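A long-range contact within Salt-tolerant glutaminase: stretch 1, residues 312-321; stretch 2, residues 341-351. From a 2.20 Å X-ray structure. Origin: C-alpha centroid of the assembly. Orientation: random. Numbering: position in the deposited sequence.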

# COMPACT_ATOMS: atom_id res chain seq x y z
N LEU A 312 6.20 0.95 10.51
CA LEU A 312 6.99 1.16 11.71
C LEU A 312 6.07 1.08 12.92
O LEU A 312 6.33 0.32 13.86
N GLY A 313 5.00 1.86 12.88
CA GLY A 313 4.04 1.87 13.97
C GLY A 313 4.64 2.12 15.34
O GLY A 313 5.44 3.04 15.52
N GLY A 314 4.26 1.28 16.30
CA GLY A 314 4.75 1.40 17.66
C GLY A 314 6.25 1.26 17.82
O GLY A 314 6.80 1.65 18.84
N THR A 315 6.91 0.70 16.82
CA THR A 315 8.36 0.52 16.88
C THR A 315 9.06 1.88 16.82
O THR A 315 10.26 1.99 17.07
N ALA A 316 8.30 2.92 16.49
CA ALA A 316 8.85 4.27 16.44
C ALA A 316 9.36 4.59 17.85
O ALA A 316 10.22 5.44 18.03
N VAL A 317 8.80 3.90 18.84
CA VAL A 317 9.24 4.09 20.22
C VAL A 317 10.26 2.98 20.50
O VAL A 317 9.88 1.82 20.65
N ARG A 318 11.53 3.35 20.55
CA ARG A 318 12.61 2.39 20.81
C ARG A 318 12.52 1.86 22.24
O ARG A 318 12.71 0.67 22.49
N PHE A 319 12.23 2.75 23.18
CA PHE A 319 12.06 2.39 24.59
C PHE A 319 11.66 3.59 25.44
O PHE A 319 11.79 4.74 25.02
N VAL A 320 11.13 3.30 26.63
CA VAL A 320 10.72 4.32 27.58
C VAL A 320 11.16 3.81 28.94
O VAL A 320 10.63 2.83 29.44
N GLU A 321 12.15 4.47 29.52
CA GLU A 321 12.67 4.05 30.82
C GLU A 321 12.50 5.17 31.83
O GLU A 321 12.32 6.33 31.45
N GLU A 341 1.77 8.83 15.75
CA GLU A 341 0.57 8.46 16.49
C GLU A 341 1.00 7.63 17.70
O GLU A 341 0.49 7.82 18.81
N ALA A 342 1.95 6.73 17.48
CA ALA A 342 2.47 5.87 18.53
C ALA A 342 3.23 6.69 19.57
O ALA A 342 3.13 6.42 20.77
N VAL A 343 4.00 7.67 19.11
CA VAL A 343 4.76 8.52 20.02
C VAL A 343 3.80 9.30 20.92
O VAL A 343 4.02 9.39 22.13
N LEU A 344 2.74 9.84 20.33
CA LEU A 344 1.75 10.58 21.11
C LEU A 344 1.08 9.67 22.14
O LEU A 344 0.73 10.11 23.24
N ASP A 345 0.89 8.40 21.78
CA ASP A 345 0.27 7.44 22.69
C ASP A 345 1.21 7.21 23.87
O ASP A 345 0.77 7.05 25.00
N ALA A 346 2.51 7.18 23.60
CA ALA A 346 3.49 6.97 24.66
C ALA A 346 3.50 8.19 25.57
O ALA A 346 3.48 8.05 26.80
N LEU A 347 3.51 9.37 24.98
CA LEU A 347 3.51 10.60 25.76
C LEU A 347 2.27 10.67 26.64
O LEU A 347 2.35 10.96 27.83
N THR A 348 1.11 10.39 26.04
CA THR A 348 -0.14 10.43 26.79
C THR A 348 -0.17 9.38 27.89
O THR A 348 -0.65 9.64 29.00
N ASP A 349 0.35 8.19 27.59
CA ASP A 349 0.38 7.09 28.53
C ASP A 349 1.21 7.37 29.79
O ASP A 349 1.13 6.63 30.77
N LEU A 350 2.01 8.44 29.77
CA LEU A 350 2.82 8.77 30.94
C LEU A 350 1.96 9.27 32.11
O LEU A 350 2.42 9.32 33.25
N ARG A 351 0.71 9.64 31.82
CA ARG A 351 -0.22 10.12 32.84
C ARG A 351 0.23 11.36 33.60
O ARG A 351 -0.02 11.46 34.80

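A small contact made by apolar side chains, in places against backbone, packs the strand 317-321, with the turn that leads into it, against one face of the helix that contains 341-348 and the residues just after it; no hydrogen bond crosses between the stretches, and 251 Å² of surface is buried in all. Strand and helix run nearly parallel, their N-to-C directions 10° apart and their axes 9.8 Å apart at closest approach, so successive side chains meet in the same order along both. The approach is tightest at the start, where the CA atoms of Gly-314 and Ala-342 lie 5.1 Å apart. Here Ala-342 points its methyl toward the turn: its CB sits 3.6 Å from Gly-313 O and 3.7 Å from Gly-314 CA, so a helix methyl rests directly on backbone. Gly-314 has no side chain, and an ideal CB placed on it would lie 4.6 Å from Ala-342 CB. The carbonyl of Gly-313 is not left idle by this apolar neighbour, since Gly-313 O accepts a hydrogen bond from Ala-316 N (3.0 Å), in the turn that leads into the strand.

Two residues past Gly-314, Ala-316 points toward the helix and brings its CB to 4.4 Å from Val-343 CG2. Val-317 reaches three residues of the helix with one methyl. Its CB also points toward the helix, and with chi1 at 176° (t) its CG2 reaches Ala-342 O at 4.1 Å, Val-343 CA at 4.2 Å, Val-343 CG2 at 4.4 Å and Ala-346 CB at 4.1 Å. Val-343, also t, leaves the helix sideways, yet its CG2 meets both Ala-316 and Val-317. Ala-342 O, beside the valine methyl, is already engaged by Ala-346 N at 3.0 Å in the helix.

Arg-318 and Phe-319 are out of reach of the helix, and Val-320 is the next strand residue to point toward it. Val-320 is t (chi1 -171°), and its CG1 lies 4.3 Å from Leu-350 CD2. Leu-350 starts sideways, but its m,t rotamer carries the end of the side chain nearer to the strand. Just beyond it, Arg-351 leaves helical geometry with positive phi and takes no part.

The polar side chains stay outside this packing. Asp-345 points toward the strand but stays out of contact, its CB 7.2 Å from Val-317 CG2; its carboxylate, like that of Glu-341, is hydrogen-bonded elsewhere in the structure. Thr-348 OG1 turns back on its own helix and donates to Leu-344 O at 3.1 Å.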

# COMPACT_ATOMS: atom_id res chain seq x y z
CB LEU A 312 7.65 2.55 11.68
CG LEU A 312 8.48 2.89 12.92
CD1 LEU A 312 9.61 1.87 13.06
CD2 LEU A 312 9.02 4.30 12.81
CB THR A 315 8.85 -0.42 15.76
OG1 THR A 315 8.35 -1.74 16.02
CG2 THR A 315 10.38 -0.47 15.71
CB ALA A 316 7.76 5.26 16.02
CB VAL A 317 8.07 3.98 21.22
CG1 VAL A 317 8.60 4.09 22.64
CG2 VAL A 317 7.05 5.09 20.96
CB ARG A 318 13.97 3.07 20.56
CG ARG A 318 15.18 2.14 20.60
CD ARG A 318 16.45 2.94 20.29
NE ARG A 318 17.68 2.14 20.36
CZ ARG A 318 18.10 1.30 19.42
NH1 ARG A 318 17.40 1.13 18.30
NH2 ARG A 318 19.23 0.64 19.59
CB PHE A 319 13.35 1.75 25.17
CG PHE A 319 14.50 2.71 25.34
CD1 PHE A 319 15.67 2.55 24.60
CD2 PHE A 319 14.45 3.74 26.28
CE1 PHE A 319 16.77 3.39 24.79
CE2 PHE A 319 15.55 4.59 26.48
CZ PHE A 319 16.71 4.42 25.74
CB VAL A 320 9.19 4.51 27.60
CG1 VAL A 320 8.83 5.73 28.44
CG2 VAL A 320 8.66 4.66 26.18
CB GLU A 321 14.13 3.64 30.67
CG GLU A 321 14.34 2.72 29.48
CD GLU A 321 15.74 2.15 29.38
OE1 GLU A 321 16.71 2.90 29.59
OE2 GLU A 321 15.86 0.95 29.06
CB GLU A 341 -0.36 7.63 15.59
CG GLU A 341 -1.76 7.33 16.14
CD GLU A 341 -1.76 6.30 17.26
OE1 GLU A 341 -0.98 5.33 17.18
OE2 GLU A 341 -2.55 6.45 18.22
CB ALA A 342 3.37 4.81 17.93
CB VAL A 343 5.66 9.50 19.25
CG1 VAL A 343 6.35 10.46 20.22
CG2 VAL A 343 6.70 8.72 18.46
CB LEU A 344 0.70 11.19 20.18
CG LEU A 344 1.22 12.33 19.30
CD1 LEU A 344 0.10 12.82 18.39
CD2 LEU A 344 1.74 13.47 20.19
CB ASP A 345 0.01 6.11 21.99
CG ASP A 345 -1.15 6.17 21.01
OD1 ASP A 345 -1.31 5.21 20.23
OD2 ASP A 345 -1.91 7.16 21.03
CB ALA A 346 4.89 6.75 24.06
CB LEU A 347 3.57 11.82 24.84
CG LEU A 347 4.88 11.95 24.04
CD1 LEU A 347 4.81 13.20 23.19
CD2 LEU A 347 6.07 12.02 24.99
CB THR A 348 -1.35 10.20 25.85
OG1 THR A 348 -1.51 11.33 24.99
CG2 THR A 348 -2.63 10.02 26.65
CB ASP A 349 0.90 5.82 27.85
CG ASP A 349 -0.16 5.13 26.99
OD1 ASP A 349 0.16 4.08 26.39
OD2 ASP A 349 -1.30 5.62 26.91
CB LEU A 350 3.87 9.83 30.59
CG LEU A 350 5.01 9.41 29.66
CD1 LEU A 350 5.93 10.60 29.43
CD2 LEU A 350 5.78 8.23 30.25
CB ARG A 351 -0.49 9.01 33.87
CG ARG A 351 -1.05 7.73 33.29
CD ARG A 351 -2.30 8.02 32.50
NE ARG A 351 -2.86 6.80 31.93
CZ ARG A 351 -3.69 6.79 30.89
NH1 ARG A 351 -4.16 5.64 30.44
NH2 ARG A 351 -4.02 7.93 30.30